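Local atomic coordinates of putative deoxyribonuclease yjjV (Escherichia coli, PDB entry 1ZZM), a protein that probably hydrolyses ester bonds, as a TatD-type member of the metal-dependent hydrolases that binds two divalent metal ions per subunit. Residues F109-Q112 / Q113-L116; L120-A123 / K124-L128; H138-L141 / A142-L145; G161-Q164 / Q165-F169. One frame throughout, in Å; residues are numbered along the deposited sequence.

Interaction 1 (F109-Q112 / Q113-L116); sequences FERQ and QWLL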
loop_
_atom_site.group_PDB
_atom_site.type_symbol
_atom_site.label_atom_id
_atom_site.label_comp_id
_atom_site.label_asym_id
_atom_site.label_seq_id
_atom_site.Cartn_x
_atom_site.Cartn_y
_atom_site.Cartn_z
ATOM N N PHE A 109 14.035 16.459 -0.070
ATOM C CA PHE A 109 13.989 15.448 -1.131
ATOM C C PHE A 109 15.242 14.601 -1.333
ATOM O O PHE A 109 15.123 13.405 -1.602
ATOM C CB PHE A 109 13.559 16.130 -2.441
ATOM C CG PHE A 109 12.989 15.184 -3.471
ATOM C CD1 PHE A 109 12.112 14.179 -3.099
ATOM C CD2 PHE A 109 13.333 15.318 -4.813
ATOM C CE1 PHE A 109 11.579 13.302 -4.069
ATOM C CE2 PHE A 109 12.809 14.450 -5.788
ATOM C CZ PHE A 109 11.930 13.442 -5.402
ATOM N N GLU A 110 16.427 15.193 -1.237
ATOM C CA GLU A 110 17.654 14.397 -1.393
ATOM C C GLU A 110 17.751 13.356 -0.276
ATOM O O GLU A 110 18.077 12.186 -0.543
ATOM C CB GLU A 110 18.920 15.283 -1.373
ATOM C CG GLU A 110 19.082 16.176 -2.592
ATOM C CD GLU A 110 19.458 15.408 -3.859
ATOM O OE1 GLU A 110 20.122 14.353 -3.754
ATOM O OE2 GLU A 110 19.096 15.864 -4.961
ATOM N N ARG A 111 17.491 13.756 0.972
ATOM C CA ARG A 111 17.531 12.781 2.052
ATOM C C ARG A 111 16.418 11.747 1.860
ATOM O O ARG A 111 16.619 10.586 2.187
ATOM C CB ARG A 111 17.368 13.412 3.440
ATOM C CG ARG A 111 17.385 12.335 4.545
ATOM C CD ARG A 111 17.777 12.896 5.899
ATOM N NE ARG A 111 17.660 11.921 6.992
ATOM C CZ ARG A 111 18.501 10.918 7.223
ATOM N NH1 ARG A 111 19.553 10.717 6.431
ATOM N NH2 ARG A 111 18.323 10.134 8.285
ATOM N N GLN A 112 15.242 12.154 1.356
ATOM C CA GLN A 112 14.179 11.155 1.126
ATOM C C GLN A 112 14.679 10.083 0.175
ATOM O O GLN A 112 14.395 8.880 0.351
ATOM C CB GLN A 112 12.941 11.770 0.466
ATOM C CG GLN A 112 12.080 12.633 1.377
ATOM C CD GLN A 112 10.741 12.941 0.732
ATOM O OE1 GLN A 112 10.155 12.082 0.071
ATOM N NE2 GLN A 112 10.240 14.164 0.938
ATOM N N GLN A 113 15.369 10.516 -0.880
ATOM C CA GLN A 113 15.863 9.537 -1.858
ATOM C C GLN A 113 16.950 8.642 -1.307
ATOM O O GLN A 113 17.017 7.451 -1.648
ATOM C CB GLN A 113 16.354 10.241 -3.107
ATOM C CG GLN A 113 15.183 10.903 -3.817
ATOM C CD GLN A 113 15.614 11.774 -4.952
ATOM O OE1 GLN A 113 15.832 11.295 -6.064
ATOM N NE2 GLN A 113 15.768 13.066 -4.678
ATOM N N TRP A 114 17.821 9.192 -0.470
ATOM C CA TRP A 114 18.880 8.326 0.090
ATOM C C TRP A 114 18.203 7.271 0.964
ATOM O O TRP A 114 18.557 6.071 0.937
ATOM C CB TRP A 114 19.845 9.157 0.958
ATOM C CG TRP A 114 20.876 8.324 1.617
ATOM C CD1 TRP A 114 22.038 7.868 1.053
ATOM C CD2 TRP A 114 20.844 7.815 2.949
ATOM N NE1 TRP A 114 22.737 7.105 1.961
ATOM C CE2 TRP A 114 22.025 7.054 3.134
ATOM C CE3 TRP A 114 19.937 7.927 4.009
ATOM C CZ2 TRP A 114 22.321 6.405 4.340
ATOM C CZ3 TRP A 114 20.233 7.284 5.205
ATOM C CH2 TRP A 114 21.418 6.531 5.359
ATOM N N LEU A 115 17.229 7.717 1.750
ATOM C CA LEU A 115 16.540 6.806 2.661
ATOM C C LEU A 115 15.768 5.740 1.896
ATOM O O LEU A 115 15.746 4.567 2.292
ATOM C CB LEU A 115 15.595 7.583 3.594
ATOM C CG LEU A 115 14.822 6.706 4.587
ATOM C CD1 LEU A 115 15.805 5.884 5.393
ATOM C CD2 LEU A 115 13.994 7.600 5.540
ATOM N N LEU A 116 15.109 6.136 0.820
ATOM C CA LEU A 116 14.410 5.148 -0.005
ATOM C C LEU A 116 15.402 4.105 -0.539
ATOM O O LEU A 116 15.146 2.909 -0.487
ATOM C CB LEU A 116 13.748 5.831 -1.208
ATOM C CG LEU A 116 13.166 4.921 -2.286
ATOM C CD1 LEU A 116 11.945 4.141 -1.714
ATOM C CD2 LEU A 116 12.783 5.752 -3.501
HETATM O O HOH W 1 16.558 14.891 -6.526
#
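Gln113 folds its carboxamide back over Phe109, one helical turn earlier. NE2 lies 3.3 Å above the plane of the Phe109 ring, displaced toward the rim, and the amide stacks on the ring with the planes 29° apart. The same NE2 donates to Phe109 O at 3.2 Å from well above the carbonyl plane, while Gln113 N reaches that oxygen from its opposite face, so one carbonyl takes two N-H groups. With chi1 at -66°, CG sits beside the backbone N and the extended chain carries the amide back toward the start of the helix. A water accepts from Gln113 NE2 (2.7 Å) and donates to Glu110 OE2, while OE1 is held by His144 NE2. A leucine in place of Gln113 would probably leave His144 NE2 without its acceptor and the bridging water without its Gln113 partner. Trp114 N bonds Glu110 O, and its ring runs alongside the Arg111 guanidinium, CZ3 being 3.7 Å from NH1, with planes 19° apart; Arg111 NH2 is anchored on His73 O. Leu115 N continues the helix to Arg111 O, and Leu116 N to Gln112 O at 2.9 Å. In this beta-alpha-beta unit of the TIM-barrel family, Leu116 packs on Ile98 of strand 95-101 and Leu141 of helix 138-148, and Trp114 and Leu115 lean on Leu78 of helix 75-87.

Interaction 2 (L120-A123 / K124-L128); sequences LKLA and KRYDL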
loop_
_atom_site.group_PDB
_atom_site.type_symbol
_atom_site.label_atom_id
_atom_site.label_comp_id
_atom_site.label_asym_id
_atom_site.label_seq_id
_atom_site.Cartn_x
_atom_site.Cartn_y
_atom_site.Cartn_z
ATOM N N LEU A 120 15.449 0.092 -0.235
ATOM C CA LEU A 120 15.340 -0.735 -1.427
ATOM C C LEU A 120 16.454 -1.784 -1.343
ATOM O O LEU A 120 16.269 -2.926 -1.756
ATOM C CB LEU A 120 15.458 0.122 -2.703
ATOM C CG LEU A 120 14.218 0.997 -3.013
ATOM C CD1 LEU A 120 14.424 1.727 -4.324
ATOM C CD2 LEU A 120 12.936 0.140 -3.103
ATOM N N LYS A 121 17.609 -1.411 -0.798
ATOM C CA LYS A 121 18.687 -2.378 -0.665
ATOM C C LYS A 121 18.273 -3.497 0.304
ATOM O O LYS A 121 18.603 -4.657 0.064
ATOM C CB LYS A 121 19.984 -1.718 -0.160
ATOM C CG LYS A 121 20.653 -0.816 -1.172
ATOM C CD LYS A 121 22.010 -0.342 -0.652
ATOM C CE LYS A 121 22.907 0.109 -1.808
ATOM N NZ LYS A 121 22.519 1.433 -2.411
ATOM N N LEU A 122 17.554 -3.153 1.375
ATOM C CA LEU A 122 17.113 -4.155 2.335
ATOM C C LEU A 122 16.083 -5.109 1.736
ATOM O O LEU A 122 16.127 -6.318 1.985
ATOM C CB LEU A 122 16.546 -3.512 3.598
ATOM C CG LEU A 122 17.627 -2.923 4.501
ATOM C CD1 LEU A 122 17.037 -2.071 5.630
ATOM C CD2 LEU A 122 18.441 -4.090 5.075
ATOM N N ALA A 123 15.176 -4.576 0.926
ATOM C CA ALA A 123 14.170 -5.415 0.291
ATOM C C ALA A 123 14.895 -6.408 -0.609
ATOM O O ALA A 123 14.502 -7.573 -0.672
ATOM C CB ALA A 123 13.177 -4.570 -0.507
ATOM N N LYS A 124 15.945 -5.961 -1.295
ATOM C CA LYS A 124 16.694 -6.874 -2.163
ATOM C C LYS A 124 17.406 -7.932 -1.360
ATOM O O LYS A 124 17.381 -9.108 -1.717
ATOM C CB LYS A 124 17.708 -6.112 -3.019
ATOM C CG LYS A 124 17.041 -5.477 -4.237
ATOM C CD LYS A 124 17.871 -4.348 -4.850
ATOM C CE LYS A 124 19.039 -4.854 -5.626
ATOM N NZ LYS A 124 19.674 -3.686 -6.323
ATOM N N ARG A 125 18.035 -7.510 -0.265
ATOM C CA ARG A 125 18.779 -8.436 0.585
ATOM C C ARG A 125 17.881 -9.528 1.171
ATOM O O ARG A 125 18.246 -10.708 1.224
ATOM C CB ARG A 125 19.446 -7.675 1.748
ATOM C CG ARG A 125 20.202 -8.603 2.700
ATOM C CD ARG A 125 20.879 -7.850 3.831
ATOM N NE ARG A 125 21.445 -8.764 4.823
ATOM C CZ ARG A 125 22.038 -8.371 5.944
ATOM N NH1 ARG A 125 22.131 -7.076 6.226
ATOM N NH2 ARG A 125 22.561 -9.273 6.769
ATOM N N TYR A 126 16.698 -9.135 1.613
ATOM C CA TYR A 126 15.796 -10.088 2.233
ATOM C C TYR A 126 14.749 -10.678 1.296
ATOM O O TYR A 126 13.858 -11.391 1.754
ATOM C CB TYR A 126 15.163 -9.426 3.454
ATOM C CG TYR A 126 16.196 -9.235 4.557
ATOM C CD1 TYR A 126 16.674 -10.338 5.264
ATOM C CD2 TYR A 126 16.769 -7.979 4.826
ATOM C CE1 TYR A 126 17.691 -10.218 6.211
ATOM C CE2 TYR A 126 17.811 -7.846 5.786
ATOM C CZ TYR A 126 18.253 -8.978 6.469
ATOM O OH TYR A 126 19.235 -8.902 7.435
ATOM N N ASP A 127 14.870 -10.352 0.004
ATOM C CA ASP A 127 13.986 -10.877 -1.048
ATOM C C ASP A 127 12.520 -10.568 -0.757
ATOM O O ASP A 127 11.693 -11.471 -0.667
ATOM C CB ASP A 127 14.236 -12.403 -1.143
ATOM C CG ASP A 127 13.660 -13.046 -2.428
ATOM O OD1 ASP A 127 13.528 -12.372 -3.468
ATOM O OD2 ASP A 127 13.347 -14.256 -2.381
ATOM N N LEU A 128 12.197 -9.285 -0.610
ATOM C CA LEU A 128 10.818 -8.876 -0.312
ATOM C C LEU A 128 10.348 -7.804 -1.256
ATOM O O LEU A 128 11.165 -7.044 -1.774
ATOM C CB LEU A 128 10.726 -8.277 1.096
ATOM C CG LEU A 128 10.953 -9.263 2.239
ATOM C CD1 LEU A 128 11.234 -8.537 3.576
ATOM C CD2 LEU A 128 9.705 -10.105 2.320
#
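Leu122 and Tyr126 run side by side in the same direction, and the leucine meets the ring at its edge: CD2 lies in the ring plane, 3.9 Å from Tyr126 CE2. Leu122 O also sits at that edge, 3.4 Å from Tyr126 CD2, and accepts the backbone N-H of Tyr126, so the ring rests against the carbonyl to which its own residue is bonded. A chi1 of -70° places Tyr126 CG beside the backbone N and turns the ring back along the helix to this position. Arg125 takes one face of the same ring. Its CG lies about 4.0 Å above the ring plane, offset toward the rim, and its fully extended chain then runs on until Tyr126 OH stands over the centre of the guanidinium. That hydroxyl is hydrogen-bonded to Glu86 and Gln82 of helix 75-87, which places the pair against the preceding helix of the barrel. Here helix 109-125, the crossover from strand 95-101 to strand 130-135, ends in a Schellman motif. Asp127, with a positive phi of 57°, is the C-prime residue: Leu128 N reaches back to Ala123 O at 2.9 Å, and Asp127 N makes a weak bond to Lys124 O at 3.3 Å. The turn brings Leu128 O within 3.4 Å of Ala123 CB. Lys124 lays its methylenes along the preceding turn, CG being 3.6 Å from Leu120 O; a bend at chi3 (75°) redirects the chain, and NZ ends on His148 O. Asp127 OD2 forms a salt bridge with Arg152.

Interaction 3 (H138-L141 / A142-L145); sequences HDKL and AMHL. With ZN (zinc ion), chain D.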
loop_
_atom_site.group_PDB
_atom_site.type_symbol
_atom_site.label_atom_id
_atom_site.label_comp_id
_atom_site.label_asym_id
_atom_site.label_seq_id
_atom_site.Cartn_x
_atom_site.Cartn_y
_atom_site.Cartn_z
ATOM N N HIS A 138 6.247 10.619 -8.984
ATOM C CA HIS A 138 6.232 9.384 -9.804
ATOM C C HIS A 138 7.423 9.174 -10.743
ATOM O O HIS A 138 7.947 8.058 -10.846
ATOM C CB HIS A 138 4.935 9.298 -10.609
ATOM C CG HIS A 138 3.722 9.114 -9.750
ATOM N ND1 HIS A 138 2.467 9.550 -10.124
ATOM C CD2 HIS A 138 3.591 8.608 -8.501
ATOM C CE1 HIS A 138 1.614 9.326 -9.137
ATOM N NE2 HIS A 138 2.272 8.757 -8.140
ATOM N N ASP A 139 7.833 10.231 -11.441
ATOM C CA ASP A 139 8.943 10.140 -12.373
ATOM C C ASP A 139 10.245 9.781 -11.648
ATOM O O ASP A 139 10.961 8.884 -12.063
ATOM C CB ASP A 139 9.104 11.470 -13.124
ATOM C CG ASP A 139 7.891 11.809 -13.986
ATOM O OD1 ASP A 139 7.017 10.942 -14.235
ATOM O OD2 ASP A 139 7.805 12.972 -14.424
ATOM N N LYS A 140 10.533 10.474 -10.556
ATOM C CA LYS A 140 11.742 10.214 -9.783
ATOM C C LYS A 140 11.710 8.825 -9.181
ATOM O O LYS A 140 12.705 8.107 -9.228
ATOM C CB LYS A 140 11.898 11.259 -8.675
ATOM C CG LYS A 140 12.517 12.568 -9.161
ATOM C CD LYS A 140 13.970 12.326 -9.599
ATOM C CE LYS A 140 14.711 13.619 -9.878
ATOM N NZ LYS A 140 16.062 13.343 -10.466
ATOM N N LEU A 141 10.557 8.428 -8.641
ATOM C CA LEU A 141 10.451 7.105 -8.031
ATOM C C LEU A 141 10.717 6.058 -9.100
ATOM O O LEU A 141 11.469 5.124 -8.875
ATOM C CB LEU A 141 9.059 6.896 -7.411
ATOM C CG LEU A 141 8.860 5.475 -6.863
ATOM C CD1 LEU A 141 9.911 5.204 -5.782
ATOM C CD2 LEU A 141 7.449 5.318 -6.292
ATOM N N ALA A 142 10.118 6.233 -10.276
ATOM C CA ALA A 142 10.345 5.279 -11.372
ATOM C C ALA A 142 11.835 5.209 -11.762
ATOM O O ALA A 142 12.353 4.134 -12.108
ATOM C CB ALA A 142 9.515 5.665 -12.599
ATOM N N MET A 143 12.515 6.350 -11.733
ATOM C CA MET A 143 13.928 6.376 -12.075
ATOM C C MET A 143 14.729 5.462 -11.126
ATOM O O MET A 143 15.571 4.683 -11.578
ATOM C CB MET A 143 14.459 7.811 -11.998
ATOM C CG MET A 143 15.946 7.945 -12.276
ATOM S SD MET A 143 16.546 9.576 -11.646
ATOM C CE MET A 143 16.407 9.290 -9.821
ATOM N N HIS A 144 14.445 5.549 -9.822
ATOM C CA HIS A 144 15.118 4.713 -8.816
ATOM C C HIS A 144 14.703 3.240 -8.984
ATOM O O HIS A 144 15.553 2.357 -8.937
ATOM C CB HIS A 144 14.775 5.170 -7.366
ATOM C CG HIS A 144 15.396 6.488 -6.970
ATOM N ND1 HIS A 144 16.746 6.640 -6.738
ATOM C CD2 HIS A 144 14.857 7.724 -6.834
ATOM C CE1 HIS A 144 17.016 7.911 -6.487
ATOM N NE2 HIS A 144 15.885 8.592 -6.543
ATOM N N LEU A 145 13.408 2.965 -9.181
ATOM C CA LEU A 145 13.006 1.550 -9.337
ATOM C C LEU A 145 13.698 0.908 -10.538
ATOM O O LEU A 145 14.141 -0.254 -10.478
ATOM C CB LEU A 145 11.495 1.415 -9.495
ATOM C CG LEU A 145 10.701 2.042 -8.324
ATOM C CD1 LEU A 145 9.196 1.957 -8.617
ATOM C CD2 LEU A 145 11.030 1.346 -7.019
HETATM ZN ZN ZN D . 18.303 5.208 -6.299
#
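Four consecutive i to i+4 backbone bonds join the segments, running from Ala142 N to His138 O and on to Leu145 N to Leu141 O. They belong to helix 138-148, the crossover between strands 130-135 and 154-156 of the TIM-barrel-like fold. On the buried side Leu141 and Leu145 lie across one another, with Leu141 CG 3.9 Å from Leu145 CD1. The two leave the backbone differently: Leu141 CG is anti to the backbone N (chi1 175°), whereas Leu145 CG sits beside its own N (chi1 -57°), which turns it back to within 3.2 Å of Leu141 O. Phe169 of helix 163-171 packs on both leucines. Lys140 and Met143 instead lie alongside each other on the outer side, where the lysine CD is 3.9 Å from Met143 CE and NZ approaches the sulfur SD. The last torsion of the methionine (69°) curls the methyl back, putting CE 3.4 Å above one face of the His144 ring, offset toward its rim. The ring also approaches the backbone: His144 CD2 is 3.2 Å from Lys140 O, at an oblique angle. With NE2 engaged by Gln113, ND1 is left to bind metal. Asp117 of helix 109-125 and His148, one turn further on, also bind the zinc, so the site bridges two adjacent helices, distinct from the two divalent-cation sites that include Glu97 and His133. His144 ND1 sits 2.2 Å from the zinc.

Interaction 4 (G161-Q164 / Q165-F169); sequences GSLQ and QAERF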
loop_
_atom_site.group_PDB
_atom_site.type_symbol
_atom_site.label_atom_id
_atom_site.label_comp_id
_atom_site.label_asym_id
_atom_site.label_seq_id
_atom_site.Cartn_x
_atom_site.Cartn_y
_atom_site.Cartn_z
ATOM N N GLY A 161 -2.430 9.844 -10.879
ATOM C CA GLY A 161 -1.474 10.434 -11.797
ATOM C C GLY A 161 -1.829 10.128 -13.218
ATOM O O GLY A 161 -2.942 9.745 -13.485
ATOM N N SER A 162 -0.864 10.271 -14.120
ATOM C CA SER A 162 -1.092 10.066 -15.544
ATOM C C SER A 162 -0.978 8.620 -16.015
ATOM O O SER A 162 -0.405 7.751 -15.353
ATOM C CB SER A 162 -0.095 10.909 -16.350
ATOM O OG SER A 162 1.215 10.351 -16.279
ATOM N N LEU A 163 -1.529 8.374 -17.184
ATOM C CA LEU A 163 -1.455 7.040 -17.751
ATOM C C LEU A 163 0.010 6.688 -17.991
ATOM O O LEU A 163 0.437 5.558 -17.727
ATOM C CB LEU A 163 -2.221 7.003 -19.067
ATOM C CG LEU A 163 -2.266 5.648 -19.753
ATOM C CD1 LEU A 163 -2.831 4.659 -18.816
ATOM C CD2 LEU A 163 -3.118 5.727 -21.006
ATOM N N GLN A 164 0.792 7.632 -18.521
ATOM C CA GLN A 164 2.215 7.306 -18.753
ATOM C C GLN A 164 2.931 6.931 -17.457
ATOM O O GLN A 164 3.756 6.012 -17.432
ATOM C CB GLN A 164 2.952 8.462 -19.464
ATOM C CG GLN A 164 4.481 8.264 -19.549
ATOM C CD GLN A 164 5.198 8.777 -18.305
ATOM O OE1 GLN A 164 6.204 8.210 -17.867
ATOM N NE2 GLN A 164 4.694 9.855 -17.745
ATOM N N GLN A 165 2.609 7.611 -16.364
ATOM C CA GLN A 165 3.283 7.287 -15.111
ATOM C C GLN A 165 2.904 5.903 -14.625
ATOM O O GLN A 165 3.772 5.154 -14.172
ATOM C CB GLN A 165 2.968 8.338 -14.048
ATOM C CG GLN A 165 3.626 9.666 -14.385
ATOM C CD GLN A 165 3.151 10.789 -13.505
ATOM O OE1 GLN A 165 1.952 10.851 -13.119
ATOM N NE2 GLN A 165 4.075 11.718 -13.192
ATOM N N ALA A 166 1.621 5.554 -14.733
ATOM C CA ALA A 166 1.162 4.223 -14.323
ATOM C C ALA A 166 1.779 3.144 -15.186
ATOM O O ALA A 166 2.310 2.158 -14.668
ATOM C CB ALA A 166 -0.358 4.132 -14.396
ATOM N N GLU A 167 1.719 3.324 -16.506
ATOM C CA GLU A 167 2.275 2.329 -17.422
ATOM C C GLU A 167 3.768 2.135 -17.198
ATOM O O GLU A 167 4.259 1.017 -17.274
ATOM C CB GLU A 167 2.006 2.712 -18.881
ATOM C CG GLU A 167 0.521 2.811 -19.212
ATOM C CD GLU A 167 0.275 3.052 -20.700
ATOM O OE1 GLU A 167 1.064 3.794 -21.322
ATOM O OE2 GLU A 167 -0.713 2.505 -21.233
ATOM N N ARG A 168 4.491 3.210 -16.890
ATOM C CA ARG A 168 5.924 3.062 -16.626
ATOM C C ARG A 168 6.155 2.175 -15.405
ATOM O O ARG A 168 7.075 1.377 -15.386
ATOM C CB ARG A 168 6.591 4.413 -16.400
ATOM C CG ARG A 168 8.114 4.330 -16.226
ATOM C CD ARG A 168 8.645 5.748 -16.065
ATOM N NE ARG A 168 10.086 5.845 -15.881
ATOM C CZ ARG A 168 10.714 6.989 -15.622
ATOM N NH1 ARG A 168 10.024 8.119 -15.529
ATOM N NH2 ARG A 168 12.027 7.004 -15.429
ATOM N N PHE A 169 5.324 2.323 -14.376
ATOM C CA PHE A 169 5.487 1.478 -13.189
ATOM C C PHE A 169 5.155 0.020 -13.551
ATOM O O PHE A 169 5.854 -0.914 -13.156
ATOM C CB PHE A 169 4.535 1.928 -12.079
ATOM C CG PHE A 169 4.980 3.173 -11.343
ATOM C CD1 PHE A 169 6.309 3.324 -10.922
ATOM C CD2 PHE A 169 4.064 4.188 -11.044
ATOM C CE1 PHE A 169 6.701 4.451 -10.224
ATOM C CE2 PHE A 169 4.459 5.325 -10.340
ATOM C CZ PHE A 169 5.780 5.458 -9.926
HETATM O O HOH W 2 7.284 8.452 -14.966
#
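Ser162 and Gln165 exchange two hydrogen bonds at the start of helix 163-171. Gln165 N donates to Ser162 OG at 3.1 Å, and Ser162 N donates to Gln165 OE1 at 3.0 Å, almost straight with an N-H...O angle of 174°. Ser162 thus holds the N-cap position, and the reciprocal pair is a capping box that satisfies amides at the first turn. The serine rotamer serves this: chi1 of 73° sets OG between the backbone N and the carbonyl carbon, aimed into the turn. The extended Gln165 chain brings its carboxamide back to the helix start, close against Gly161, where a CB would stand only 2.7 Å from OE1. Gln165 NE2 goes on to Asp139 OD1, and OE1 takes a weak bond from His138 ND1, so the box also ties this helix to the neighbouring helix 138-148. A valine in place of Gln165 would probably leave the Ser162 N-H without its acceptor and Asp139 without this amide donor. Backbone bonds follow from Ala166 N to Ser162 O, Glu167 N to Leu163 O and Arg168 N to Gln164 O. Among the packing contacts, Leu163 and Glu167 lie across each other, with Leu163 CG 3.8 Å from Glu167 CD. Gln164 and Arg168 lie alongside, pointing the same way, their amide and guanidinium planes 43° apart. A water joins their ends, 2.8 Å from Arg168 NH1, whose hydrogen it accepts, and 3.1 Å from Gln164 OE1.

Overall arrangement
From the N terminus the contacts come in series, each within one continuous stretch of chain, so none closes a long loop and none nests in or crosses another. Interactions 1 and 2 occupy the beginning and the end of helix 109-125, their centres about 17 Å apart, the second leading into strand 130-135. Interaction 3 follows on helix 138-148, and interaction 4 opens helix 163-171 after strand 154-156. Three successive crossover helices are thereby linked through side chains: interaction 1 touches interaction 3, and interaction 3 touches interaction 4. Interactions 1 and 4 do not meet, their nearest atoms about 9 Å apart.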